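Side-chain contacts in NAD dependent epimerase/dehydratase family (uncultured archaeon MedDCM-OCT-S05-C57, PDB 5Y1F), which binds NAD+ and probably catalyses, as a monomer, the oxidation of L-threonine at its 3-hydroxyl group: residues I31-V36 with W189-S194; R69-Y74 with L116-K121; T222-M227 with D286-W291. All blocks are in the same frame, centred on the assembly; numbering follows the deposited sequence.

Contact 1 (I31-V36 with W189-S194); sequences IGTELV and WKHKPS. With NAD (nicotinamide-adenine-dinucleotide), chain B.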
loop_
_atom_site.group_PDB
_atom_site.type_symbol
_atom_site.label_atom_id
_atom_site.label_comp_id
_atom_site.label_asym_id
_atom_site.label_seq_id
_atom_site.Cartn_x
_atom_site.Cartn_y
_atom_site.Cartn_z
ATOM N N ILE A 31 3.866 4.106 2.401
ATOM C CA ILE A 31 4.690 3.307 1.474
ATOM C C ILE A 31 5.776 4.161 0.858
ATOM O O ILE A 31 6.942 3.778 0.766
ATOM C CB ILE A 31 3.834 2.624 0.400
ATOM C CG1 ILE A 31 2.823 1.684 1.034
ATOM C CG2 ILE A 31 4.707 1.913 -0.612
ATOM C CD1 ILE A 31 1.922 0.964 0.029
ATOM N N GLY A 32 5.408 5.323 0.346
ATOM C CA GLY A 32 6.290 6.181 -0.421
ATOM C C GLY A 32 7.512 6.591 0.356
ATOM O O GLY A 32 8.610 6.648 -0.215
ATOM N N THR A 33 7.374 6.828 1.657
ATOM C CA THR A 33 8.506 7.158 2.528
ATOM C C THR A 33 9.629 6.139 2.371
ATOM O O THR A 33 10.827 6.489 2.329
ATOM C CB THR A 33 8.016 7.275 4.004
ATOM O OG1 THR A 33 7.186 8.453 4.124
ATOM C CG2 THR A 33 9.206 7.382 4.993
ATOM N N GLU A 34 9.266 4.882 2.252
ATOM C CA GLU A 34 10.230 3.806 2.153
ATOM C C GLU A 34 10.529 3.413 0.725
ATOM O O GLU A 34 11.674 3.020 0.419
ATOM C CB GLU A 34 9.775 2.632 2.990
ATOM C CG GLU A 34 9.549 3.135 4.446
ATOM C CD GLU A 34 9.652 2.097 5.508
ATOM O OE1 GLU A 34 8.824 2.114 6.419
ATOM O OE2 GLU A 34 10.628 1.324 5.484
ATOM N N LEU A 35 9.550 3.509 -0.174
ATOM C CA LEU A 35 9.785 3.159 -1.548
ATOM C C LEU A 35 10.737 4.110 -2.255
ATOM O O LEU A 35 11.605 3.663 -3.014
ATOM C CB LEU A 35 8.490 3.146 -2.345
ATOM C CG LEU A 35 8.620 2.670 -3.787
ATOM C CD1 LEU A 35 9.042 1.242 -3.898
ATOM C CD2 LEU A 35 7.298 2.883 -4.513
ATOM N N VAL A 36 10.649 5.406 -1.963
ATOM C CA VAL A 36 11.597 6.362 -2.535
ATOM C C VAL A 36 13.034 5.967 -2.194
ATOM O O VAL A 36 13.898 5.925 -3.093
ATOM C CB VAL A 36 11.284 7.788 -2.100
ATOM C CG1 VAL A 36 12.407 8.719 -2.474
ATOM C CG2 VAL A 36 9.981 8.243 -2.719
ATOM N N TRP A 189 7.472 1.496 10.859
ATOM C CA TRP A 189 7.789 2.479 11.926
ATOM C C TRP A 189 8.274 3.783 11.391
ATOM O O TRP A 189 8.267 4.764 12.145
ATOM C CB TRP A 189 8.760 1.908 12.928
ATOM C CG TRP A 189 10.069 1.473 12.318
ATOM C CD1 TRP A 189 10.383 0.274 11.819
ATOM C CD2 TRP A 189 11.186 2.324 12.068
ATOM N NE1 TRP A 189 11.636 0.294 11.274
ATOM C CE2 TRP A 189 12.133 1.565 11.378
ATOM C CE3 TRP A 189 11.451 3.669 12.342
ATOM C CZ2 TRP A 189 13.399 2.087 11.012
ATOM C CZ3 TRP A 189 12.682 4.202 11.948
ATOM C CH2 TRP A 189 13.628 3.402 11.283
ATOM N N LYS A 190 8.681 3.885 10.152
ATOM C CA LYS A 190 9.256 5.149 9.647
ATOM C C LYS A 190 8.265 6.261 9.412
ATOM O O LYS A 190 8.639 7.422 9.331
ATOM C CB LYS A 190 10.014 4.948 8.361
ATOM C CG LYS A 190 11.350 4.270 8.553
ATOM C CD LYS A 190 12.135 4.298 7.256
ATOM C CE LYS A 190 13.562 3.877 7.498
ATOM N NZ LYS A 190 14.299 3.843 6.202
ATOM N N HIS A 191 6.985 5.936 9.311
ATOM C CA HIS A 191 5.933 6.917 9.129
ATOM C C HIS A 191 4.967 6.857 10.313
ATOM O O HIS A 191 4.683 5.768 10.836
ATOM C CB HIS A 191 5.234 6.546 7.831
ATOM C CG HIS A 191 4.286 7.593 7.353
ATOM N ND1 HIS A 191 4.646 8.617 6.518
ATOM C CD2 HIS A 191 2.942 7.650 7.452
ATOM C CE1 HIS A 191 3.575 9.328 6.209
ATOM N NE2 HIS A 191 2.521 8.727 6.715
ATOM N N LYS A 192 4.523 8.011 10.786
ATOM C CA LYS A 192 3.520 8.039 11.837
ATOM C C LYS A 192 2.227 7.414 11.337
ATOM O O LYS A 192 1.847 7.566 10.143
ATOM C CB LYS A 192 3.230 9.472 12.337
ATOM C CG LYS A 192 4.412 10.240 12.913
ATOM C CD LYS A 192 5.043 9.507 14.069
ATOM C CE LYS A 192 4.333 9.760 15.395
ATOM N NZ LYS A 192 5.178 9.374 16.575
ATOM N N PRO A 193 1.544 6.695 12.232
ATOM C CA PRO A 193 0.284 6.110 11.768
ATOM C C PRO A 193 -0.769 7.118 11.368
ATOM O O PRO A 193 -0.891 8.169 11.987
ATOM C CB PRO A 193 -0.184 5.270 12.958
ATOM C CG PRO A 193 0.548 5.798 14.149
ATOM C CD PRO A 193 1.847 6.373 13.638
ATOM N N SER A 194 -1.498 6.870 10.288
ATOM C CA SER A 194 -2.503 7.833 9.815
ATOM C C SER A 194 -3.912 7.458 10.248
ATOM O O SER A 194 -4.874 8.117 9.890
ATOM C CB SER A 194 -2.447 8.038 8.310
ATOM O OG SER A 194 -2.420 6.793 7.660
HETATM P PA NAD B . -0.893 7.195 2.413
HETATM O O1A NAD B . 0.136 7.063 3.550
HETATM O O2A NAD B . -2.240 7.867 2.755
HETATM O O5B NAD B . -0.144 8.004 1.221
HETATM C C5B NAD B . -0.898 8.529 0.149
HETATM C C4B NAD B . -0.307 9.853 -0.235
HETATM O O4B NAD B . -1.199 10.325 -1.259
HETATM C C3B NAD B . -0.315 10.883 0.882
HETATM O O3B NAD B . 1.007 11.323 1.095
HETATM C C2B NAD B . -1.232 11.994 0.351
HETATM O O2B NAD B . -0.806 13.341 0.629
HETATM C C1B NAD B . -1.231 11.729 -1.141
HETATM N N9A NAD B . -2.447 12.284 -1.770
HETATM C C8A NAD B . -3.696 12.289 -1.265
HETATM N N7A NAD B . -4.522 12.963 -2.063
HETATM C C5A NAD B . -3.764 13.422 -3.058
HETATM C C6A NAD B . -4.018 14.244 -4.248
HETATM N N6A NAD B . -5.259 14.717 -4.521
HETATM N N1A NAD B . -3.003 14.478 -5.074
HETATM C C2A NAD B . -1.782 14.058 -4.793
HETATM N N3A NAD B . -1.471 13.296 -3.744
HETATM C C4A NAD B . -2.419 12.970 -2.877
HETATM O O3 NAD B . -1.215 5.791 1.715
HETATM P PN NAD B . -0.261 4.491 1.670
HETATM O O1N NAD B . 1.205 4.907 1.485
HETATM O O2N NAD B . -0.565 3.610 2.865
HETATM O O5D NAD B . -0.814 3.785 0.323
HETATM C C5D NAD B . -0.193 4.034 -0.899
HETATM C C4D NAD B . -0.930 3.156 -1.920
HETATM O O4D NAD B . -0.932 1.777 -1.462
HETATM C C3D NAD B . -2.372 3.563 -2.132
HETATM O O3D NAD B . -2.758 3.203 -3.486
HETATM C C2D NAD B . -3.131 2.599 -1.200
HETATM O O2D NAD B . -4.492 2.401 -1.656
HETATM C C1D NAD B . -2.271 1.330 -1.345
HETATM N N1N NAD B . -2.427 0.422 -0.190
HETATM C C2N NAD B . -1.870 0.674 1.034
HETATM C C3N NAD B . -2.049 -0.197 2.085
HETATM C C7N NAD B . -1.415 0.012 3.456
HETATM O O7N NAD B . -1.671 -0.770 4.333
HETATM N N7N NAD B . -0.575 0.998 3.645
HETATM C C4N NAD B . -2.802 -1.343 1.893
HETATM C C5N NAD B . -3.402 -1.569 0.665
HETATM C C6N NAD B . -3.193 -0.669 -0.362
HETATM O O HOH W 1 7.028 10.008 7.015
HETATM O O HOH W 2 9.474 1.113 8.847
#
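Lys-190 and His-191 reach across to Glu-34 and Thr-33 at the start of helix 30-43, the helix that follows the glycine-rich dinucleotide-binding loop of the Rossmann fold. Their own segment is the irregular loop after strand 178-187. Trp-189 comes first and takes part through its backbone: its N donates to water 2 (2.9 Å), and this water in turn donates to Glu-34 OE1 (2.7 Å). The same water sits above one face of the Trp-189 indole, toward its rim; the tryptophan side chain also packs on helix 312-326.

Lys-190 comes next and meets Glu-34. With the chain extended beyond CG, its methylenes run across the carboxylate, CB coming 3.6 Å from Glu-34 OE1. The charged ends do not quite meet, NZ standing 4.5 Å from Glu-34 OE2, probably a mild attraction, short of a salt bridge. A long, flexible lysine suits this exposed position, since its aliphatic part covers the helix while its ammonium can probably reach solvent.

His-191 follows. Its chi1 of -169° sets the ring anti to the backbone N, with ND1 facing Thr-33. ND1 gives a weak hydrogen bond to Thr-33 OG1 (3.5 Å), whose stronger partner is Gly-29 O within the glycine-rich loop. Water 1 bridges the same two atoms, lying 2.8 Å from His-191 ND1, so a histidine nitrogen here meets both hydroxyl and water. Two residues before Thr-33, the NAD pyrophosphate is held directly: Ile-31 N donates to NAD O1N at 2.9 Å, almost straight at 175°.

Contact 2 (R69-Y74 with L116-K121); sequences RDIETY and LKTAKK. With NAD (nicotinamide-adenine-dinucleotide), chain B.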
loop_
_atom_site.group_PDB
_atom_site.type_symbol
_atom_site.label_atom_id
_atom_site.label_comp_id
_atom_site.label_asym_id
_atom_site.label_seq_id
_atom_site.Cartn_x
_atom_site.Cartn_y
_atom_site.Cartn_z
ATOM N N ARG A 69 -5.130 15.096 -9.407
ATOM C CA ARG A 69 -6.254 15.460 -10.253
ATOM C C ARG A 69 -5.944 16.524 -11.289
ATOM O O ARG A 69 -6.753 16.744 -12.189
ATOM C CB ARG A 69 -7.446 15.891 -9.393
ATOM C CG ARG A 69 -7.946 14.785 -8.460
ATOM C CD ARG A 69 -8.874 15.262 -7.390
ATOM N NE ARG A 69 -8.163 16.077 -6.423
ATOM C CZ ARG A 69 -8.684 16.535 -5.294
ATOM N NH1 ARG A 69 -9.971 16.301 -5.007
ATOM N NH2 ARG A 69 -7.911 17.220 -4.438
ATOM N N ASP A 70 -4.817 17.175 -11.188
ATOM C CA ASP A 70 -4.435 18.319 -12.050
ATOM C C ASP A 70 -3.640 17.748 -13.187
ATOM O O ASP A 70 -2.438 17.594 -13.125
ATOM C CB ASP A 70 -3.564 19.286 -11.212
ATOM C CG ASP A 70 -3.039 20.493 -11.986
ATOM O OD1 ASP A 70 -2.285 21.275 -11.343
ATOM O OD2 ASP A 70 -3.191 20.550 -13.218
ATOM N N ILE A 71 -4.361 17.448 -14.257
ATOM C CA ILE A 71 -3.699 16.786 -15.393
ATOM C C ILE A 71 -2.604 17.611 -16.066
ATOM O O ILE A 71 -1.567 17.106 -16.476
ATOM C CB ILE A 71 -4.702 16.246 -16.414
ATOM C CG1 ILE A 71 -4.010 15.356 -17.425
ATOM C CG2 ILE A 71 -5.344 17.361 -17.202
ATOM C CD1 ILE A 71 -3.422 14.127 -16.835
ATOM N N GLU A 72 -2.818 18.926 -16.123
ATOM C CA GLU A 72 -1.835 19.764 -16.779
ATOM C C GLU A 72 -0.479 19.786 -16.054
ATOM O O GLU A 72 0.577 19.612 -16.647
ATOM C CB GLU A 72 -2.390 21.170 -16.948
ATOM C CG GLU A 72 -1.407 22.269 -17.256
ATOM C CD GLU A 72 -2.107 23.613 -17.332
ATOM O OE1 GLU A 72 -1.830 24.480 -16.470
ATOM O OE2 GLU A 72 -3.024 23.744 -18.183
ATOM N N THR A 73 -0.524 19.970 -14.736
ATOM C CA THR A 73 0.695 19.991 -13.973
ATOM C C THR A 73 1.329 18.591 -13.921
ATOM O O THR A 73 2.507 18.417 -14.081
ATOM C CB THR A 73 0.463 20.457 -12.543
ATOM O OG1 THR A 73 -0.083 21.790 -12.578
ATOM C CG2 THR A 73 1.758 20.460 -11.731
ATOM N N TYR A 74 0.485 17.564 -13.796
ATOM C CA TYR A 74 1.017 16.193 -13.781
ATOM C C TYR A 74 1.779 15.889 -15.067
ATOM O O TYR A 74 2.886 15.361 -15.064
ATOM C CB TYR A 74 -0.137 15.200 -13.519
ATOM C CG TYR A 74 0.331 13.766 -13.461
ATOM C CD1 TYR A 74 0.954 13.276 -12.317
ATOM C CD2 TYR A 74 0.145 12.896 -14.534
ATOM C CE1 TYR A 74 1.461 11.994 -12.273
ATOM C CE2 TYR A 74 0.650 11.587 -14.503
ATOM C CZ TYR A 74 1.340 11.170 -13.359
ATOM O OH TYR A 74 1.843 9.876 -13.320
ATOM N N LEU A 116 -2.897 6.833 -16.028
ATOM C CA LEU A 116 -2.961 5.902 -17.162
ATOM C C LEU A 116 -2.950 6.663 -18.511
ATOM O O LEU A 116 -2.259 6.267 -19.426
ATOM C CB LEU A 116 -4.206 5.076 -17.041
ATOM C CG LEU A 116 -4.165 3.992 -15.939
ATOM C CD1 LEU A 116 -5.507 3.361 -15.702
ATOM C CD2 LEU A 116 -3.153 2.929 -16.254
ATOM N N LYS A 117 -3.744 7.728 -18.604
ATOM C CA LYS A 117 -3.754 8.550 -19.861
ATOM C C LYS A 117 -2.360 9.060 -20.152
ATOM O O LYS A 117 -1.907 9.034 -21.312
ATOM C CB LYS A 117 -4.729 9.696 -19.736
ATOM C CG LYS A 117 -6.201 9.304 -19.818
ATOM C CD LYS A 117 -7.058 10.522 -19.474
ATOM C CE LYS A 117 -8.563 10.341 -19.591
ATOM N NZ LYS A 117 -9.231 11.557 -18.992
ATOM N N THR A 118 -1.660 9.521 -19.130
ATOM C CA THR A 118 -0.298 10.027 -19.324
ATOM C C THR A 118 0.664 8.930 -19.747
ATOM O O THR A 118 1.505 9.116 -20.621
ATOM C CB THR A 118 0.152 10.756 -18.057
ATOM O OG1 THR A 118 -0.764 11.783 -17.749
ATOM C CG2 THR A 118 1.530 11.327 -18.187
ATOM N N ALA A 119 0.526 7.735 -19.148
ATOM C CA ALA A 119 1.359 6.616 -19.507
ATOM C C ALA A 119 1.182 6.245 -20.958
ATOM O O ALA A 119 2.136 5.846 -21.591
ATOM C CB ALA A 119 1.063 5.405 -18.620
ATOM N N LYS A 120 -0.047 6.309 -21.448
ATOM C CA LYS A 120 -0.325 6.020 -22.855
ATOM C C LYS A 120 0.324 7.065 -23.770
ATOM O O LYS A 120 0.936 6.705 -24.762
ATOM C CB LYS A 120 -1.846 5.922 -23.039
ATOM C CG LYS A 120 -2.393 5.743 -24.461
ATOM C CD LYS A 120 -3.936 5.718 -24.465
ATOM C CE LYS A 120 -4.554 7.071 -24.083
ATOM N NZ LYS A 120 -5.734 7.157 -23.120
ATOM N N LYS A 121 0.276 8.330 -23.378
ATOM C CA LYS A 121 0.896 9.403 -24.182
ATOM C C LYS A 121 2.380 9.261 -24.235
ATOM O O LYS A 121 2.991 9.575 -25.299
ATOM C CB LYS A 121 0.610 10.766 -23.582
ATOM C CG LYS A 121 -0.824 11.230 -23.722
ATOM C CD LYS A 121 -0.929 12.687 -23.273
ATOM C CE LYS A 121 -2.317 13.227 -23.455
ATOM N NZ LYS A 121 -2.300 14.716 -23.365
HETATM P PA NAD B . -0.893 7.195 2.413
HETATM O O1A NAD B . 0.136 7.063 3.550
HETATM O O2A NAD B . -2.240 7.867 2.755
HETATM O O5B NAD B . -0.144 8.004 1.221
HETATM C C5B NAD B . -0.898 8.529 0.149
HETATM C C4B NAD B . -0.307 9.853 -0.235
HETATM O O4B NAD B . -1.199 10.325 -1.259
HETATM C C3B NAD B . -0.315 10.883 0.882
HETATM O O3B NAD B . 1.007 11.323 1.095
HETATM C C2B NAD B . -1.232 11.994 0.351
HETATM O O2B NAD B . -0.806 13.341 0.629
HETATM C C1B NAD B . -1.231 11.729 -1.141
HETATM N N9A NAD B . -2.447 12.284 -1.770
HETATM C C8A NAD B . -3.696 12.289 -1.265
HETATM N N7A NAD B . -4.522 12.963 -2.063
HETATM C C5A NAD B . -3.764 13.422 -3.058
HETATM C C6A NAD B . -4.018 14.244 -4.248
HETATM N N6A NAD B . -5.259 14.717 -4.521
HETATM N N1A NAD B . -3.003 14.478 -5.074
HETATM C C2A NAD B . -1.782 14.058 -4.793
HETATM N N3A NAD B . -1.471 13.296 -3.744
HETATM C C4A NAD B . -2.419 12.970 -2.877
HETATM O O3 NAD B . -1.215 5.791 1.715
HETATM P PN NAD B . -0.261 4.491 1.670
HETATM O O1N NAD B . 1.205 4.907 1.485
HETATM O O2N NAD B . -0.565 3.610 2.865
HETATM O O5D NAD B . -0.814 3.785 0.323
HETATM C C5D NAD B . -0.193 4.034 -0.899
HETATM C C4D NAD B . -0.930 3.156 -1.920
HETATM O O4D NAD B . -0.932 1.777 -1.462
HETATM C C3D NAD B . -2.372 3.563 -2.132
HETATM O O3D NAD B . -2.758 3.203 -3.486
HETATM C C2D NAD B . -3.131 2.599 -1.200
HETATM O O2D NAD B . -4.492 2.401 -1.656
HETATM C C1D NAD B . -2.271 1.330 -1.345
HETATM N N1N NAD B . -2.427 0.422 -0.190
HETATM C C2N NAD B . -1.870 0.674 1.034
HETATM C C3N NAD B . -2.049 -0.197 2.085
HETATM C C7N NAD B . -1.415 0.012 3.456
HETATM O O7N NAD B . -1.671 -0.770 4.333
HETATM N N7N NAD B . -0.575 0.998 3.645
HETATM C C4N NAD B . -2.802 -1.343 1.893
HETATM C C5N NAD B . -3.402 -1.569 0.665
HETATM C C6N NAD B . -3.193 -0.669 -0.362
#
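Two helices of the Rossmann fold pack together where Tyr-74 and Ile-71 meet Thr-118. Helix 71-80 lies on the crossover from strand 62-65 to strand 83-88, and helix 101-122 on the next crossover, to strand 125-131.

Tyr-74 brings an edge of its ring, not a face. Its CG is anti to the backbone N (chi1 -179°), which stretches the ring away from its own helix, and Thr-118 sits at the CD2-CE2 side. Thr-118 OG1 lies 3.5 Å from Tyr-74 CE2, near the ring plane, and Thr-118 CB is in that plane, 3.7 Å from the same carbon. Ile-71, one turn earlier, adds the end of its longer branch: CD1 comes 3.7 Å from Thr-118 OG1 as the two side chains pass in opposite directions. A small, branched threonine suits the place, being short enough to let the tyrosine edge close in. Its hydroxyl is bonded to Asn-114 O in its own helix.

The start of helix 71-80 is fixed by Asp-70 at the N-cap. Thr-73 N donates to Asp-70 OD2 (3.1 Å, 174°), and Thr-73 OG1 to Asp-70 OD1 (2.6 Å), both meeting the carboxylate from out of its plane. Just before the cap, Arg-69 bends toward the cofactor, NH2 lying 3.6 Å from NAD N6A, while salt bridges to Asp-67 and Asp-106 hold its guanidinium.

Between 69-74 and 116-121 there is no hydrogen bond; a salt bridge from Lys-121 to Glu-75 joins the two helices alongside. The buried Thr-118 hydroxyl is satisfied within its own helix and can present its oxygen to aromatic and aliphatic C-H groups, and the Tyr-74, Ile-71 and Thr-118 patch rests on van der Waals packing, perhaps with a slight electrostatic pull from the ring hydrogens.

Contact 3 (T222-M227 with D286-W291); sequences TRLPMM and DIADTW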
loop_
_atom_site.group_PDB
_atom_site.type_symbol
_atom_site.label_atom_id
_atom_site.label_comp_id
_atom_site.label_asym_id
_atom_site.label_seq_id
_atom_site.Cartn_x
_atom_site.Cartn_y
_atom_site.Cartn_z
ATOM N N THR A 222 -10.191 -9.098 15.877
ATOM C CA THR A 222 -10.115 -8.624 14.482
ATOM C C THR A 222 -8.853 -9.179 13.861
ATOM O O THR A 222 -7.774 -9.072 14.442
ATOM C CB THR A 222 -10.101 -7.103 14.459
ATOM O OG1 THR A 222 -11.273 -6.614 15.122
ATOM C CG2 THR A 222 -10.065 -6.586 13.021
ATOM N N ARG A 223 -9.002 -9.846 12.713
ATOM C CA ARG A 223 -7.935 -10.642 12.141
ATOM C C ARG A 223 -7.921 -10.299 10.653
ATOM O O ARG A 223 -8.884 -10.526 9.941
ATOM C CB ARG A 223 -8.295 -12.104 12.349
ATOM C CG ARG A 223 -7.282 -13.097 11.833
ATOM C CD ARG A 223 -7.748 -14.524 12.066
ATOM N NE ARG A 223 -7.950 -14.851 13.473
ATOM C CZ ARG A 223 -6.960 -15.134 14.308
ATOM N NH1 ARG A 223 -5.717 -15.313 13.880
ATOM N NH2 ARG A 223 -7.221 -15.250 15.595
ATOM N N LEU A 224 -6.814 -9.735 10.201
ATOM C CA LEU A 224 -6.663 -9.277 8.815
ATOM C C LEU A 224 -5.310 -9.724 8.278
ATOM O O LEU A 224 -4.351 -9.950 9.050
ATOM C CB LEU A 224 -6.736 -7.777 8.733
ATOM C CG LEU A 224 -8.068 -7.149 9.046
ATOM C CD1 LEU A 224 -8.024 -5.649 9.076
ATOM C CD2 LEU A 224 -9.129 -7.622 8.046
ATOM N N PRO A 225 -5.202 -9.855 6.963
ATOM C CA PRO A 225 -3.914 -10.079 6.319
ATOM C C PRO A 225 -3.015 -8.856 6.545
ATOM O O PRO A 225 -3.436 -7.726 6.364
ATOM C CB PRO A 225 -4.282 -10.218 4.843
ATOM C CG PRO A 225 -5.727 -10.460 4.791
ATOM C CD PRO A 225 -6.267 -9.717 5.974
ATOM N N MET A 226 -1.790 -9.113 7.009
ATOM C CA MET A 226 -0.801 -8.065 7.341
ATOM C C MET A 226 0.564 -8.441 6.748
ATOM O O MET A 226 0.898 -9.612 6.564
ATOM C CB MET A 226 -0.657 -7.961 8.862
ATOM C CG MET A 226 -1.879 -7.423 9.600
ATOM S SD MET A 226 -2.039 -5.626 9.497
ATOM C CE MET A 226 -3.455 -5.361 10.581
ATOM N N MET A 227 1.395 -7.424 6.592
ATOM C CA MET A 227 2.734 -7.590 6.053
ATOM C C MET A 227 3.619 -6.475 6.553
ATOM O O MET A 227 3.222 -5.313 6.604
ATOM C CB MET A 227 2.655 -7.589 4.526
ATOM C CG MET A 227 3.978 -7.804 3.805
ATOM S SD MET A 227 3.846 -7.906 2.019
ATOM C CE MET A 227 2.840 -9.372 1.801
ATOM N N ASP A 286 -16.350 -1.678 11.289
ATOM C CA ASP A 286 -17.340 -2.018 10.264
ATOM C C ASP A 286 -16.687 -2.223 8.900
ATOM O O ASP A 286 -17.228 -2.898 8.031
ATOM C CB ASP A 286 -18.463 -0.969 10.203
ATOM C CG ASP A 286 -19.193 -0.813 11.539
ATOM O OD1 ASP A 286 -19.445 -1.821 12.230
ATOM O OD2 ASP A 286 -19.531 0.337 11.889
ATOM N N ILE A 287 -15.545 -1.589 8.659
ATOM C CA ILE A 287 -14.753 -1.818 7.460
ATOM C C ILE A 287 -14.028 -3.153 7.547
ATOM O O ILE A 287 -14.197 -4.055 6.684
ATOM C CB ILE A 287 -13.734 -0.675 7.268
ATOM C CG1 ILE A 287 -14.476 0.660 7.055
ATOM C CG2 ILE A 287 -12.811 -1.003 6.094
ATOM C CD1 ILE A 287 -13.545 1.875 7.002
ATOM N N ALA A 288 -13.256 -3.337 8.627
ATOM C CA ALA A 288 -12.469 -4.540 8.807
ATOM C C ALA A 288 -13.274 -5.808 8.774
ATOM O O ALA A 288 -12.836 -6.849 8.243
ATOM C CB ALA A 288 -11.673 -4.454 10.141
ATOM N N ASP A 289 -14.477 -5.771 9.340
ATOM C CA ASP A 289 -15.338 -6.940 9.419
ATOM C C ASP A 289 -15.711 -7.450 8.026
ATOM O O ASP A 289 -16.062 -8.638 7.898
ATOM C CB ASP A 289 -16.691 -6.592 10.108
ATOM C CG ASP A 289 -16.634 -6.415 11.604
ATOM O OD1 ASP A 289 -15.625 -6.765 12.188
ATOM O OD2 ASP A 289 -17.674 -5.885 12.116
ATOM N N THR A 290 -15.650 -6.605 6.991
ATOM C CA THR A 290 -16.072 -7.007 5.640
ATOM C C THR A 290 -14.935 -7.562 4.819
ATOM O O THR A 290 -15.143 -7.924 3.677
ATOM C CB THR A 290 -16.730 -5.853 4.873
ATOM O OG1 THR A 290 -15.742 -4.910 4.458
ATOM C CG2 THR A 290 -17.854 -5.192 5.720
ATOM N N TRP A 291 -13.733 -7.623 5.385
ATOM C CA TRP A 291 -12.526 -8.055 4.662
ATOM C C TRP A 291 -12.152 -9.484 5.031
ATOM O O TRP A 291 -12.501 -9.966 6.107
ATOM C CB TRP A 291 -11.335 -7.131 4.960
ATOM C CG TRP A 291 -11.470 -5.744 4.436
ATOM C CD1 TRP A 291 -12.406 -5.285 3.550
ATOM C CD2 TRP A 291 -10.600 -4.669 4.679
ATOM N NE1 TRP A 291 -12.180 -3.967 3.272
ATOM C CE2 TRP A 291 -11.063 -3.554 3.939
ATOM C CE3 TRP A 291 -9.471 -4.512 5.486
ATOM C CZ2 TRP A 291 -10.416 -2.313 3.972
ATOM C CZ3 TRP A 291 -8.770 -3.285 5.433
ATOM C CH2 TRP A 291 -9.306 -2.188 4.744
#
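Leu-224 lies obliquely across Trp-291, its two methyls shared between the indole and Ala-288. The leucine comes from strand 223-228, which runs parallel to strand 178-187 in the main sheet of the Rossmann-type fold of the epimerase/dehydratase family; its partners come from the end of helix 284-288 and the type I beta turn that follows, closed by Trp-291 N to Ala-288 O (3.1 Å). Both leucine methyls reach Trp-291 CE3, on the benzene part of the indole, at 4.0 Å. CD1 also meets Ala-288 CB at 4.0 Å, and CD2 meets Ala-288 O and, at 3.8 Å, Trp-291 CB. A branched leucine can thus touch indole and helix end together, and alanine is small enough to let the helix end come close to the strand.

Thr-222 CG2 also meets the Ala-288 methyl, 3.9 Å from CB; chi1 of -57° sets OG1 beside the backbone N and places CG2 anti to it. OG1 is hydrogen-bonded chiefly to Asn-219 O, and also to Gln-285 OE1. Ile-287 CG2 lies over one face of the indole, toward the rim, 3.4 Å above the plane. The tryptophan's side chain comes within about 5 Å of that of Tyr-156, an NAD-binding residue. At the helix end, Ile-287 O takes both Thr-290 N and Thr-290 OG1, the latter at 2.8 Å in the carbonyl plane.

Overall arrangement
Contact 2 falls, in sequence, between the two segments of contact 1, and contact 3 follows both. Contacts 1 and 2, centres about 25 Å apart, both touch NAD: the first at the pyrophosphate, beside helix 30-43, the second through Arg-69 beside the adenine, its helix packing lying farther out. Contact 3 lies about 20 Å from contact 1 and 33 Å from contact 2 between centres, across the chain's centre from the latter. Strand 178-187 links contacts 1 and 3, since the loop of contact 1 follows it and strand 223-228 of contact 3 pairs with it. The cofactor is thus framed by the Rossmann helices, while contact 3 joins the later part of the chain to the sheet.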